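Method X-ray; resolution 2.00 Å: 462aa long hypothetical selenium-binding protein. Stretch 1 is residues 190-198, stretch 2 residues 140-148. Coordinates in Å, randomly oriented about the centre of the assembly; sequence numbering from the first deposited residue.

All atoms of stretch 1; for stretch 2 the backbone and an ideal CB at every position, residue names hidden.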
ATOM      1  N   ALA A 190      -5.539 -11.409  -7.733  1.00 20.23           N
ATOM      2  CA  ALA A 190      -4.447 -10.442  -7.685  1.00 19.99           C
ATOM      3  C   ALA A 190      -4.721  -9.418  -6.593  1.00 19.22           C
ATOM      4  O   ALA A 190      -5.780  -9.446  -5.956  1.00 17.58           O
ATOM      5  CB  ALA A 190      -4.319  -9.718  -9.041  1.00 18.75           C
ATOM      6  N   TYR A 191      -3.740  -8.548  -6.356  1.00 18.64           N
ATOM      7  CA  TYR A 191      -3.895  -7.449  -5.395  1.00 18.64           C
ATOM      8  C   TYR A 191      -2.679  -6.524  -5.449  1.00 17.53           C
ATOM      9  O   TYR A 191      -2.723  -5.458  -6.063  1.00 16.32           O
ATOM     10  CB  TYR A 191      -4.015  -7.981  -3.975  1.00 16.59           C
ATOM     11  CG  TYR A 191      -4.212  -6.887  -2.944  1.00 16.85           C
ATOM     12  CD1 TYR A 191      -3.169  -6.443  -2.122  1.00 17.11           C
ATOM     13  CD2 TYR A 191      -5.444  -6.243  -2.845  1.00 19.14           C
ATOM     14  CE1 TYR A 191      -3.362  -5.369  -1.229  1.00 17.53           C
ATOM     15  CE2 TYR A 191      -5.645  -5.183  -1.970  1.00 18.90           C
ATOM     16  CZ  TYR A 191      -4.606  -4.750  -1.168  1.00 18.09           C
ATOM     17  OH  TYR A 191      -4.827  -3.703  -0.309  1.00 18.04           O
ATOM     18  N   ASP A 192      -1.547  -7.040  -4.990  1.00 17.43           N
ATOM     19  CA  ASP A 192      -0.327  -6.232  -4.948  1.00 16.64           C
ATOM     20  C   ASP A 192       0.775  -6.975  -5.683  1.00 16.71           C
ATOM     21  O   ASP A 192       0.597  -8.118  -6.098  1.00 17.09           O
ATOM     22  CB  ASP A 192       0.097  -5.945  -3.490  1.00 15.90           C
ATOM     23  CG  ASP A 192       1.266  -4.969  -3.402  1.00 16.27           C
ATOM     24  OD1 ASP A 192       1.274  -3.977  -4.167  1.00 15.07           O
ATOM     25  OD2 ASP A 192       2.166  -5.184  -2.560  1.00 16.63           O
ATOM     26  N   PHE A 193       1.908  -6.315  -5.864  1.00 17.12           N
ATOM     27  CA  PHE A 193       3.042  -6.926  -6.537  1.00 15.31           C
ATOM     28  C   PHE A 193       4.257  -6.054  -6.331  1.00 15.22           C
ATOM     29  O   PHE A 193       4.140  -4.875  -6.021  1.00 16.78           O
ATOM     30  CB  PHE A 193       2.802  -7.039  -8.052  1.00 15.45           C
ATOM     31  CG  PHE A 193       2.974  -5.728  -8.804  1.00 17.19           C
ATOM     32  CD1 PHE A 193       1.951  -4.779  -8.837  1.00 14.62           C
ATOM     33  CD2 PHE A 193       4.170  -5.438  -9.462  1.00 15.66           C
ATOM     34  CE1 PHE A 193       2.117  -3.559  -9.514  1.00 16.33           C
ATOM     35  CE2 PHE A 193       4.346  -4.221 -10.142  1.00 16.92           C
ATOM     36  CZ  PHE A 193       3.317  -3.280 -10.167  1.00 14.95           C
ATOM     37  N   TRP A 194       5.426  -6.656  -6.477  1.00 16.13           N
ATOM     38  CA  TRP A 194       6.671  -5.919  -6.426  1.00 16.05           C
ATOM     39  C   TRP A 194       7.753  -6.802  -7.023  1.00 16.69           C
ATOM     40  O   TRP A 194       7.446  -7.809  -7.662  1.00 16.82           O
ATOM     41  CB  TRP A 194       7.051  -5.430  -5.019  1.00 16.07           C
ATOM     42  CG  TRP A 194       7.783  -4.108  -5.144  1.00 16.41           C
ATOM     43  CD1 TRP A 194       8.341  -3.606  -6.289  1.00 17.82           C
ATOM     44  CD2 TRP A 194       8.021  -3.122  -4.121  1.00 17.40           C
ATOM     45  NE1 TRP A 194       8.905  -2.376  -6.048  1.00 17.77           N
ATOM     46  CE2 TRP A 194       8.726  -2.053  -4.731  1.00 17.75           C
ATOM     47  CE3 TRP A 194       7.709  -3.034  -2.756  1.00 19.11           C
ATOM     48  CZ2 TRP A 194       9.127  -0.912  -4.024  1.00 20.22           C
ATOM     49  CZ3 TRP A 194       8.113  -1.890  -2.048  1.00 20.96           C
ATOM     50  CH2 TRP A 194       8.812  -0.848  -2.688  1.00 18.74           C
ATOM     51  N   TRP A 195       9.015  -6.455  -6.821  1.00 16.48           N
ATOM     52  CA  TRP A 195      10.057  -7.233  -7.453  1.00 15.40           C
ATOM     53  C   TRP A 195      11.436  -7.065  -6.831  1.00 17.61           C
ATOM     54  O   TRP A 195      11.643  -6.254  -5.926  1.00 18.04           O
ATOM     55  CB  TRP A 195      10.122  -6.813  -8.934  1.00 15.56           C
ATOM     56  CG  TRP A 195      10.125  -5.277  -9.130  1.00 15.64           C
ATOM     57  CD1 TRP A 195      10.878  -4.369  -8.440  1.00 17.62           C
ATOM     58  CD2 TRP A 195       9.340  -4.503 -10.070  1.00 17.86           C
ATOM     59  NE1 TRP A 195      10.618  -3.090  -8.880  1.00 17.27           N
ATOM     60  CE2 TRP A 195       9.680  -3.141  -9.878  1.00 16.98           C
ATOM     61  CE3 TRP A 195       8.390  -4.828 -11.050  1.00 16.88           C
ATOM     62  CZ2 TRP A 195       9.102  -2.103 -10.630  1.00 18.28           C
ATOM     63  CZ3 TRP A 195       7.810  -3.786 -11.804  1.00 18.37           C
ATOM     64  CH2 TRP A 195       8.173  -2.443 -11.583  1.00 16.49           C
ATOM     65  N   ASN A 196      12.364  -7.867  -7.330  1.00 17.54           N
ATOM     66  CA  ASN A 196      13.768  -7.793  -6.971  1.00 18.32           C
ATOM     67  C   ASN A 196      14.295  -7.680  -8.395  1.00 17.38           C
ATOM     68  O   ASN A 196      14.368  -8.673  -9.121  1.00 17.86           O
ATOM     69  CB  ASN A 196      14.280  -9.080  -6.331  1.00 18.65           C
ATOM     70  CG  ASN A 196      15.763  -9.001  -6.010  1.00 19.33           C
ATOM     71  OD1 ASN A 196      16.578  -8.718  -6.888  1.00 17.02           O
ATOM     72  ND2 ASN A 196      16.119  -9.241  -4.751  1.00 20.17           N
ATOM     73  N   LEU A 197      14.635  -6.465  -8.800  1.00 18.41           N
ATOM     74  CA  LEU A 197      15.076  -6.221 -10.166  1.00 18.82           C
ATOM     75  C   LEU A 197      16.321  -6.946 -10.668  1.00 18.44           C
ATOM     76  O   LEU A 197      16.285  -7.559 -11.727  1.00 19.49           O
ATOM     77  CB  LEU A 197      15.206  -4.708 -10.402  1.00 18.72           C
ATOM     78  CG  LEU A 197      13.863  -3.961 -10.306  1.00 18.60           C
ATOM     79  CD1 LEU A 197      14.089  -2.456 -10.322  1.00 19.43           C
ATOM     80  CD2 LEU A 197      12.963  -4.378 -11.455  1.00 18.04           C
ATOM     81  N   PRO A 198      17.430  -6.907  -9.916  1.00 19.16           N
ATOM     82  CA  PRO A 198      18.623  -7.601 -10.419  1.00 18.70           C
ATOM     83  C   PRO A 198      18.454  -9.112 -10.566  1.00 20.48           C
ATOM     84  O   PRO A 198      19.052  -9.733 -11.446  1.00 20.90           O
ATOM     85  CB  PRO A 198      19.698  -7.223  -9.397  1.00 19.39           C
ATOM     86  CG  PRO A 198      19.217  -5.879  -8.883  1.00 20.64           C
ATOM     87  CD  PRO A 198      17.741  -6.145  -8.698  1.00 18.28           C
ATOM     88  N   UNK A 140      -8.024  -0.776 -10.766  1.00 18.83           N
ATOM     89  CA  UNK A 140      -6.579  -0.623 -10.614  1.00 20.01           C
ATOM     90  C   UNK A 140      -6.140  -0.323  -9.191  1.00 19.54           C
ATOM     91  O   UNK A 140      -6.685   0.564  -8.521  1.00 18.73           O
ATOM     92  CB  UNK A 140      -6.082   0.492 -11.536  1.00 20.01           C
ATOM     93  N   UNK A 141      -5.130  -1.066  -8.745  1.00 18.01           N
ATOM     94  CA  UNK A 141      -4.630  -0.958  -7.382  1.00 16.56           C
ATOM     95  C   UNK A 141      -3.209  -0.389  -7.228  1.00 15.10           C
ATOM     96  O   UNK A 141      -3.020   0.823  -7.132  1.00 15.30           O
ATOM     97  CB  UNK A 141      -4.674  -2.346  -6.740  1.00 16.56           C
ATOM     98  N   UNK A 142      -2.218  -1.272  -7.224  1.00 14.18           N
ATOM     99  CA  UNK A 142      -0.821  -0.879  -7.030  1.00 14.84           C
ATOM    100  C   UNK A 142      -0.103  -0.301  -8.251  1.00 15.57           C
ATOM    101  O   UNK A 142      -0.262  -0.797  -9.364  1.00 15.14           O
ATOM    102  CB  UNK A 142      -0.035  -2.098  -6.544  1.00 14.84           C
ATOM    103  N   UNK A 143       0.691   0.746  -8.025  1.00 15.53           N
ATOM    104  CA  UNK A 143       1.486   1.364  -9.082  1.00 17.53           C
ATOM    105  C   UNK A 143       2.957   1.309  -8.687  1.00 17.71           C
ATOM    106  O   UNK A 143       3.315   1.714  -7.578  1.00 17.13           O
ATOM    107  CB  UNK A 143       1.042   2.806  -9.336  1.00 17.53           C
ATOM    108  N   UNK A 144       3.802   0.805  -9.584  1.00 17.64           N
ATOM    109  CA  UNK A 144       5.237   0.738  -9.334  1.00 17.39           C
ATOM    110  C   UNK A 144       6.009   1.257 -10.544  1.00 18.81           C
ATOM    111  O   UNK A 144       5.662   0.946 -11.687  1.00 19.16           O
ATOM    112  CB  UNK A 144       5.660  -0.695  -9.004  1.00 17.39           C
ATOM    113  N   UNK A 145       7.049   2.045 -10.285  1.00 18.81           N
ATOM    114  CA  UNK A 145       7.892   2.610 -11.346  1.00 20.52           C
ATOM    115  C   UNK A 145       9.021   1.620 -11.655  1.00 20.26           C
ATOM    116  O   UNK A 145       9.873   1.351 -10.806  1.00 22.00           O
ATOM    117  CB  UNK A 145       8.457   3.971 -10.936  1.00 20.52           C
ATOM    118  N   UNK A 146       9.012   1.064 -12.861  1.00 19.51           N
ATOM    119  CA  UNK A 146      10.048   0.120 -13.242  1.00 18.69           C
ATOM    120  C   UNK A 146      11.070   0.783 -14.148  1.00 20.85           C
ATOM    121  O   UNK A 146      10.869   1.924 -14.570  1.00 19.86           O
ATOM    122  CB  UNK A 146       9.436  -1.100 -13.934  1.00 18.69           C
ATOM    123  N   UNK A 147      12.181   0.102 -14.461  1.00 21.96           N
ATOM    124  CA  UNK A 147      13.218   0.665 -15.330  1.00 22.85           C
ATOM    125  C   UNK A 147      12.697   0.849 -16.751  1.00 22.81           C
ATOM    126  O   UNK A 147      12.980   1.845 -17.418  1.00 22.61           O
ATOM    127  CB  UNK A 147      14.456  -0.233 -15.337  1.00 22.85           C
ATOM    128  N   UNK A 148      11.926  -0.142 -17.183  1.00 23.13           N
ATOM    129  CA  UNK A 148      11.372  -0.216 -18.526  1.00 23.75           C
ATOM    130  C   UNK A 148       9.978   0.354 -18.744  1.00 24.16           C
ATOM    131  O   UNK A 148       9.648   0.755 -19.857  1.00 23.47           O
ATOM    132  CB  UNK A 148      11.354  -1.684 -18.955  1.00 23.75           C
TER

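Position 140 opens the strand with nothing of stretch 1 within 5.5 Å of its ideal CB, so the visible atoms hardly restrict the choice. The deposited residue is L140, which makes no contact here.

At position 141 the CA-to-CB bond points toward stretch 1, and the ideal CB lies 3.7 Å from Y191 O, with the tyrosine ring beyond. A flat side chain that can lie against that ring would suit: phenyl, phenol, indole or imidazole. The residue is H141. Its ring sits over one face of the Y191 ring, centroids 4.0 Å apart and planes at an oblique 44°.

Position 142 also points toward stretch 1. Its ideal CB is 3.3 Å from D192 OD1, a carboxylate oxygen that calls for a donor, and 3.9 Å from F193 CE1, which favours carbon. Serine or threonine could answer the first demand; threonine, with a methyl as well as a hydroxyl on CB, could answer both. T142 does so: OG1 donates a hydrogen bond to D192 OD1 at 2.6 Å, while CG2 packs 3.8 Å from F193 CE1.

Position 143 points away, in the alternation that runs from 142 to 145, and stretch 1 leaves it unconstrained. It is V143, whose beta-branching suits extended backbone.

Position 144 faces stretch 1 again, and its ideal CB is 3.7 Å from F193 CZ and 4.0 Å from W195 CH2. Three aromatic rings favour a flat side chain, while F193 O and the D192 carboxylate add polar demands; phenylalanine would meet the first, histidine potentially both. H144 has more of its surface covered by the other stretch than any other residue here. It stacks face-to-face on the five-membered ring of W194, centroids 3.6 Å apart and planes at 16°, and turns its edge toward the face of F193, planes at 87°. Water 1 links H144 NE2 (3.0 Å from its O) to D192 OD2 (2.7 Å from its O), donating to the carboxylate.

Position 145 points away, so stretch 1 sets no preference. C145 is bonded covalently to a group elsewhere in the structure; its backbone O accepts from water 2, to which W195 NE1 donates weakly.

At position 146 an ideal CB would lie 3.0 Å from W195 CH2, a clash, so glycine is the natural answer. G146 lets its CA approach W195 CZ2 to 3.6 Å.

Position 147 points sideways, with phi -66° and L197 CD1 5.5 Å from its ideal CB. A compact apolar residue would suit, and proline fits that phi. P147 packs CG 3.9 Å from L197 CD1.

Position 148 meets nothing within 5.5 Å of its ideal CB, so many residues would suit; D148 makes no contact.

Stretch 2 (140-148) LHTVHCGPD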
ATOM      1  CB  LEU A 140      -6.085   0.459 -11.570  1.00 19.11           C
ATOM      2  CG  LEU A 140      -5.835  -0.011 -13.010  1.00 20.81           C
ATOM      3  CD1 LEU A 140      -7.004  -0.836 -13.534  1.00 23.24           C
ATOM      4  CD2 LEU A 140      -5.587   1.212 -13.881  1.00 19.71           C
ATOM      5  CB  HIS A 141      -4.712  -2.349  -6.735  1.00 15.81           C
ATOM      6  CG  HIS A 141      -4.428  -2.361  -5.265  1.00 16.25           C
ATOM      7  ND1 HIS A 141      -5.391  -2.086  -4.315  1.00 20.13           N
ATOM      8  CD2 HIS A 141      -3.288  -2.614  -4.582  1.00 15.12           C
ATOM      9  CE1 HIS A 141      -4.856  -2.171  -3.110  1.00 14.88           C
ATOM     10  NE2 HIS A 141      -3.580  -2.490  -3.244  1.00 17.87           N
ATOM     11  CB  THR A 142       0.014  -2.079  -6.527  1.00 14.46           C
ATOM     12  OG1 THR A 142      -0.583  -2.609  -5.332  1.00 14.83           O
ATOM     13  CG2 THR A 142       1.481  -1.648  -6.236  1.00 13.39           C
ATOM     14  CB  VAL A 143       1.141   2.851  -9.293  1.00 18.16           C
ATOM     15  CG1 VAL A 143       2.044   3.436 -10.383  1.00 19.99           C
ATOM     16  CG2 VAL A 143      -0.315   3.001  -9.669  1.00 18.05           C
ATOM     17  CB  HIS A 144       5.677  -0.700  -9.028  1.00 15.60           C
ATOM     18  CG  HIS A 144       5.490  -1.095  -7.597  1.00 14.71           C
ATOM     19  ND1 HIS A 144       6.006  -0.355  -6.552  1.00 13.50           N
ATOM     20  CD2 HIS A 144       4.855  -2.150  -7.031  1.00 14.66           C
ATOM     21  CE1 HIS A 144       5.695  -0.934  -5.406  1.00 16.04           C
ATOM     22  NE2 HIS A 144       4.998  -2.027  -5.668  1.00 16.12           N
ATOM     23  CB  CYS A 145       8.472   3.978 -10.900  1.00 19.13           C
ATOM     24  SG  CYS A 145       8.769   4.065  -9.100  1.00 24.28           S
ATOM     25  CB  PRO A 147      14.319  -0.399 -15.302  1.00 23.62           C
ATOM     26  CG  PRO A 147      14.042  -1.194 -14.048  1.00 24.24           C
ATOM     27  CD  PRO A 147      12.543  -1.260 -14.033  1.00 23.01           C
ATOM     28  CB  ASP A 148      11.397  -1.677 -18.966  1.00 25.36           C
ATOM     29  CG  ASP A 148      10.619  -2.578 -18.021  1.00 28.60           C
ATOM     30  OD1 ASP A 148      10.432  -2.195 -16.843  1.00 27.99           O
ATOM     31  OD2 ASP A 148      10.206  -3.674 -18.449  1.00 32.92           O
TER
HETATM   32  O   HOH W   1       4.175  -3.496  -3.220  1.00 15.59           O
HETATM   33  O   HOH W   2      10.320   0.192  -8.179  1.00 21.85           O
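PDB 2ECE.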